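Local coordinates for polysaccharide deacetylase (Streptococcus pyogenes, PDB 6DQ3), which removes N-acetyl groups from the cell wall linkage unit of streptococcal rhamnopolysaccharides, as a zinc-dependent enzyme of the carbohydrate esterase 4 family, at residues 91-105 with 126-138. Sequence-based numbering, arbitrary orientation.
With ZN (zinc ion), chain D; EDO (1,2-ethanediol), chain H.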
loop_
_atom_site.group_PDB
_atom_site.type_symbol
_atom_site.label_atom_id
_atom_site.label_comp_id
_atom_site.label_asym_id
_atom_site.label_seq_id
_atom_site.Cartn_x
_atom_site.Cartn_y
_atom_site.Cartn_z
ATOM N N LEU A 91 -5.260 8.329 10.531
ATOM C CA LEU A 91 -6.251 7.814 9.590
ATOM C C LEU A 91 -7.628 7.722 10.239
ATOM O O LEU A 91 -8.635 8.110 9.633
ATOM C CB LEU A 91 -5.809 6.452 9.058
ATOM C CG LEU A 91 -4.617 6.505 8.103
ATOM C CD1 LEU A 91 -3.847 5.190 8.141
ATOM C CD2 LEU A 91 -5.071 6.829 6.678
ATOM N N LYS A 92 -7.691 7.219 11.474
ATOM C CA LYS A 92 -8.965 7.148 12.184
ATOM C C LYS A 92 -9.559 8.536 12.395
ATOM O O LYS A 92 -10.779 8.721 12.282
ATOM C CB LYS A 92 -8.782 6.450 13.531
ATOM C CG LYS A 92 -8.594 4.950 13.453
ATOM C CD LYS A 92 -8.757 4.296 14.825
ATOM C CE LYS A 92 -7.641 4.697 15.781
ATOM N NZ LYS A 92 -7.761 4.008 17.096
ATOM N N LYS A 93 -8.713 9.515 12.727
ATOM C CA LYS A 93 -9.177 10.884 12.928
ATOM C C LYS A 93 -9.991 11.374 11.742
ATOM O O LYS A 93 -11.016 12.041 11.914
ATOM C CB LYS A 93 -7.972 11.794 13.171
ATOM C CG LYS A 93 -8.256 13.284 13.143
ATOM C CD LYS A 93 -6.998 14.081 13.503
ATOM C CE LYS A 93 -7.255 15.583 13.484
ATOM N NZ LYS A 93 -6.014 16.367 13.754
ATOM N N TYR A 94 -9.563 11.038 10.529
ATOM C CA TYR A 94 -10.233 11.490 9.318
ATOM C C TYR A 94 -11.139 10.425 8.717
ATOM O O TYR A 94 -11.630 10.602 7.597
ATOM C CB TYR A 94 -9.186 11.968 8.310
ATOM C CG TYR A 94 -8.528 13.251 8.782
ATOM C CD1 TYR A 94 -9.204 14.462 8.695
ATOM C CD2 TYR A 94 -7.266 13.245 9.372
ATOM C CE1 TYR A 94 -8.632 15.640 9.142
ATOM C CE2 TYR A 94 -6.682 14.426 9.823
ATOM C CZ TYR A 94 -7.374 15.617 9.704
ATOM O OH TYR A 94 -6.817 16.800 10.151
ATOM N N ASP A 95 -11.408 9.348 9.452
ATOM C CA ASP A 95 -12.286 8.280 8.984
ATOM C C ASP A 95 -11.838 7.790 7.609
ATOM O O ASP A 95 -12.637 7.620 6.685
ATOM C CB ASP A 95 -13.744 8.744 8.947
ATOM C CG ASP A 95 -14.718 7.595 8.724
ATOM O OD1 ASP A 95 -14.345 6.436 9.000
ATOM O OD2 ASP A 95 -15.853 7.850 8.265
ATOM N N ALA A 96 -10.533 7.577 7.477
ATOM C CA ALA A 96 -9.928 7.154 6.223
ATOM C C ALA A 96 -9.530 5.686 6.299
ATOM O O ALA A 96 -9.167 5.174 7.359
ATOM C CB ALA A 96 -8.703 8.015 5.891
ATOM N N LYS A 97 -9.608 5.009 5.158
ATOM C CA LYS A 97 -9.160 3.632 5.027
ATOM C C LYS A 97 -7.786 3.620 4.365
ATOM O O LYS A 97 -7.454 4.508 3.575
ATOM C CB LYS A 97 -10.159 2.807 4.210
ATOM C CG LYS A 97 -11.614 2.970 4.659
ATOM C CD LYS A 97 -12.516 1.827 4.168
ATOM C CE LYS A 97 -12.576 1.750 2.644
ATOM N NZ LYS A 97 -13.708 2.505 2.033
ATOM N N ALA A 98 -6.975 2.623 4.718
ATOM C CA ALA A 98 -5.657 2.487 4.109
ATOM C C ALA A 98 -5.213 1.033 4.137
ATOM O O ALA A 98 -5.723 0.217 4.907
ATOM C CB ALA A 98 -4.618 3.369 4.814
ATOM N N THR A 99 -4.242 0.719 3.278
ATOM C CA THR A 99 -3.714 -0.627 3.125
ATOM C C THR A 99 -2.238 -0.635 3.478
ATOM O O THR A 99 -1.486 0.248 3.055
ATOM C CB THR A 99 -3.873 -1.139 1.678
ATOM O OG1 THR A 99 -5.259 -1.255 1.354
ATOM C CG2 THR A 99 -3.195 -2.498 1.507
ATOM N N ASN A 100 -1.815 -1.634 4.243
ATOM C CA ASN A 100 -0.397 -1.856 4.480
ATOM C C ASN A 100 0.033 -3.184 3.866
ATOM O O ASN A 100 -0.594 -4.221 4.105
ATOM C CB ASN A 100 -0.055 -1.849 5.968
ATOM C CG ASN A 100 1.435 -1.746 6.203
ATOM O OD1 ASN A 100 2.188 -2.666 5.881
ATOM N ND2 ASN A 100 1.874 -0.618 6.745
ATOM N N ASN A 101 1.109 -3.145 3.094
ATOM C CA ASN A 101 1.650 -4.328 2.437
ATOM C C ASN A 101 2.713 -4.951 3.331
ATOM O O ASN A 101 3.760 -4.344 3.583
ATOM C CB ASN A 101 2.182 -3.916 1.072
ATOM C CG ASN A 101 1.091 -3.289 0.219
ATOM O OD1 ASN A 101 0.010 -3.858 0.083
ATOM N ND2 ASN A 101 1.350 -2.103 -0.320
ATOM N N VAL A 102 2.445 -6.175 3.786
ATOM C CA VAL A 102 3.094 -6.743 4.960
ATOM C C VAL A 102 4.210 -7.699 4.555
ATOM O O VAL A 102 4.021 -8.580 3.702
ATOM C CB VAL A 102 2.078 -7.468 5.860
ATOM C CG1 VAL A 102 2.795 -8.099 7.060
ATOM C CG2 VAL A 102 0.967 -6.528 6.306
ATOM N N ILE A 103 5.364 -7.537 5.201
ATOM C CA ILE A 103 6.478 -8.473 5.111
ATOM C C ILE A 103 6.239 -9.527 6.187
ATOM O O ILE A 103 6.535 -9.306 7.363
ATOM C CB ILE A 103 7.821 -7.768 5.304
ATOM C CG1 ILE A 103 7.957 -6.599 4.325
ATOM C CG2 ILE A 103 8.973 -8.744 5.151
ATOM C CD1 ILE A 103 9.149 -5.695 4.609
ATOM N N THR A 104 5.700 -10.683 5.793
ATOM C CA THR A 104 5.165 -11.593 6.801
ATOM C C THR A 104 6.261 -12.210 7.658
ATOM O O THR A 104 6.014 -12.538 8.822
ATOM C CB THR A 104 4.320 -12.687 6.148
ATOM O OG1 THR A 104 5.113 -13.440 5.224
ATOM C CG2 THR A 104 3.135 -12.061 5.420
ATOM N N GLY A 105 7.470 -12.370 7.116
ATOM C CA GLY A 105 8.543 -12.970 7.891
ATOM C C GLY A 105 8.929 -12.164 9.118
ATOM O O GLY A 105 9.220 -12.730 10.175
ATOM N N VAL A 126 -11.240 -1.070 12.020
ATOM C CA VAL A 126 -11.442 0.365 11.863
ATOM C C VAL A 126 -10.818 0.828 10.553
ATOM O O VAL A 126 -10.127 1.851 10.508
ATOM C CB VAL A 126 -10.865 1.144 13.061
ATOM C CG1 VAL A 126 -11.378 2.581 13.072
ATOM C CG2 VAL A 126 -11.211 0.438 14.371
ATOM N N GLY A 127 -11.032 0.061 9.483
ATOM C CA GLY A 127 -10.823 0.542 8.133
ATOM C C GLY A 127 -9.548 0.103 7.444
ATOM O O GLY A 127 -9.403 0.360 6.242
ATOM N N MET A 128 -8.622 -0.538 8.146
ATOM C CA MET A 128 -7.332 -0.858 7.554
ATOM C C MET A 128 -7.344 -2.240 6.902
ATOM O O MET A 128 -8.024 -3.162 7.358
ATOM C CB MET A 128 -6.223 -0.795 8.604
ATOM C CG MET A 128 -6.152 0.517 9.364
ATOM S SD MET A 128 -6.046 1.956 8.281
ATOM C CE MET A 128 -7.507 2.867 8.778
ATOM N N SER A 129 -6.568 -2.374 5.829
ATOM C CA SER A 129 -6.413 -3.628 5.106
ATOM C C SER A 129 -4.937 -4.002 5.055
ATOM O O SER A 129 -4.059 -3.137 4.979
ATOM C CB SER A 129 -6.986 -3.520 3.686
ATOM O OG SER A 129 -6.897 -4.748 2.990
ATOM N N PHE A 130 -4.662 -5.300 5.095
ATOM C CA PHE A 130 -3.291 -5.789 5.144
ATOM C C PHE A 130 -3.065 -6.808 4.038
ATOM O O PHE A 130 -3.639 -7.902 4.052
ATOM C CB PHE A 130 -2.997 -6.338 6.531
ATOM C CG PHE A 130 -3.155 -5.292 7.584
ATOM C CD1 PHE A 130 -2.128 -4.404 7.835
ATOM C CD2 PHE A 130 -4.353 -5.139 8.258
ATOM C CE1 PHE A 130 -2.273 -3.409 8.770
ATOM C CE2 PHE A 130 -4.506 -4.143 9.199
ATOM C CZ PHE A 130 -3.465 -3.274 9.452
ATOM N N GLN A 131 -2.239 -6.424 3.078
ATOM C CA GLN A 131 -2.002 -7.185 1.870
ATOM C C GLN A 131 -0.552 -7.668 1.857
ATOM O O GLN A 131 0.167 -7.587 2.862
ATOM C CB GLN A 131 -2.375 -6.330 0.653
ATOM C CG GLN A 131 -3.834 -5.839 0.659
ATOM C CD GLN A 131 -4.854 -6.966 0.589
ATOM O OE1 GLN A 131 -4.747 -7.861 -0.244
ATOM N NE2 GLN A 131 -5.844 -6.930 1.475
ATOM N N ASP A 132 -0.121 -8.190 0.711
ATOM C CA ASP A 132 1.099 -8.980 0.653
ATOM C C ASP A 132 2.313 -8.160 0.249
ATOM O O ASP A 132 2.243 -7.313 -0.645
ATOM C CB ASP A 132 0.916 -10.140 -0.329
ATOM C CG ASP A 132 2.046 -11.132 -0.266
ATOM O OD1 ASP A 132 3.093 -10.883 -0.897
ATOM O OD2 ASP A 132 1.887 -12.145 0.436
ATOM N N HIS A 133 3.439 -8.423 0.927
ATOM C CA HIS A 133 4.723 -7.834 0.569
ATOM C C HIS A 133 5.839 -8.868 0.692
ATOM O O HIS A 133 6.971 -8.530 1.050
ATOM C CB HIS A 133 5.005 -6.601 1.432
ATOM C CG HIS A 133 5.938 -5.612 0.801
ATOM N ND1 HIS A 133 5.988 -5.381 -0.558
ATOM C CD2 HIS A 133 6.842 -4.772 1.357
ATOM C CE1 HIS A 133 6.895 -4.454 -0.812
ATOM N NE2 HIS A 133 7.428 -4.068 0.335
ATOM N N THR A 134 5.515 -10.133 0.391
ATOM C CA THR A 134 6.396 -11.298 0.422
ATOM C C THR A 134 6.759 -11.710 1.845
ATOM O O THR A 134 6.445 -11.007 2.814
ATOM C CB THR A 134 7.692 -11.081 -0.373
ATOM O OG1 THR A 134 8.612 -10.299 0.397
ATOM C CG2 THR A 134 7.425 -10.417 -1.716
ATOM N N VAL A 135 7.427 -12.858 1.972
ATOM C CA VAL A 135 7.858 -13.340 3.280
ATOM C C VAL A 135 9.125 -12.623 3.726
ATOM O O VAL A 135 9.185 -12.065 4.826
ATOM C CB VAL A 135 8.075 -14.866 3.249
ATOM C CG1 VAL A 135 8.553 -15.354 4.619
ATOM C CG2 VAL A 135 6.820 -15.599 2.816
ATOM N N ASN A 136 10.156 -12.620 2.881
ATOM C CA ASN A 136 11.474 -12.141 3.266
ATOM C C ASN A 136 11.915 -10.885 2.525
ATOM O O ASN A 136 13.039 -10.422 2.740
ATOM C CB ASN A 136 12.498 -13.266 3.056
ATOM C CG ASN A 136 12.221 -14.480 3.937
ATOM O OD1 ASN A 136 12.303 -14.400 5.167
ATOM N ND2 ASN A 136 11.902 -15.610 3.311
ATOM N N HIS A 137 11.057 -10.308 1.680
ATOM C CA HIS A 137 11.358 -9.078 0.952
ATOM C C HIS A 137 12.573 -9.228 0.043
ATOM O O HIS A 137 13.443 -8.345 0.022
ATOM C CB HIS A 137 11.577 -7.930 1.945
ATOM C CG HIS A 137 11.301 -6.566 1.387
ATOM N ND1 HIS A 137 12.284 -5.771 0.835
ATOM C CD2 HIS A 137 10.160 -5.838 1.337
ATOM C CE1 HIS A 137 11.755 -4.623 0.449
ATOM N NE2 HIS A 137 10.468 -4.637 0.744
ATOM N N PRO A 138 12.660 -10.302 -0.739
ATOM C CA PRO A 138 13.719 -10.391 -1.747
ATOM C C PRO A 138 13.411 -9.524 -2.959
ATOM O O PRO A 138 12.284 -9.071 -3.168
ATOM C CB PRO A 138 13.712 -11.874 -2.133
ATOM C CG PRO A 138 12.252 -12.241 -2.020
ATOM C CD PRO A 138 11.756 -11.470 -0.793
HETATM ZN ZN ZN D . 9.277 -2.955 0.656
HETATM C C1 EDO H . 12.657 -11.913 9.239
HETATM O O1 EDO H . 13.785 -11.947 10.118
HETATM C C2 EDO H . 12.950 -12.746 7.995
HETATM O O2 EDO H . 11.752 -12.832 7.224
HETATM O O HOH W 1 -10.321 4.569 9.757
HETATM O O HOH W 2 11.156 -1.549 1.062
#
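Asn100 lies across from Phe130 in a parallel ladder and bonds to the residues flanking it: its N donates to Ser129 O (2.8 Å) and its O accepts from Gln131 N. Ser129 N to Ala98 O and Val102 N to Gln131 O extend the ladder both ways. Past the strands, Thr104 N and Gly105 N, in the first turn of helix 104-108, bond to Thr134 O and Val135 O.

These are adjacent parallel strands of the NodB-type deacetylase domain, a distorted (beta/alpha) barrel in this family, joined by a right-handed beta-alpha-beta crossover; the second runs into the metal site.

On the face that carries Met128 and Phe130 the contacts are largely apolar. Met128 bends at chi2 (-53°), bringing SD to 4.0 Å from Ala98 CB; a further turn at chi3 carries CE to Ala96 O (3.2 Å), past Leu91 CB. Val102 CG2 meets the edge of the Phe130 ring, against which helix 117-124 also packs. On the other face Thr99 CG2 meets Gln131 CG at 3.5 Å.

His133 NE2 and His137 NE2 bind zinc at 2.2 and 2.1 Å, with Asp78 completing the protein ligands. Ile103 lies alongside His133, while its CD1 reaches His137 CD2 at 3.4 Å. His133 ND1 is bonded to Ala171 O, which helps fix the ring's rotation.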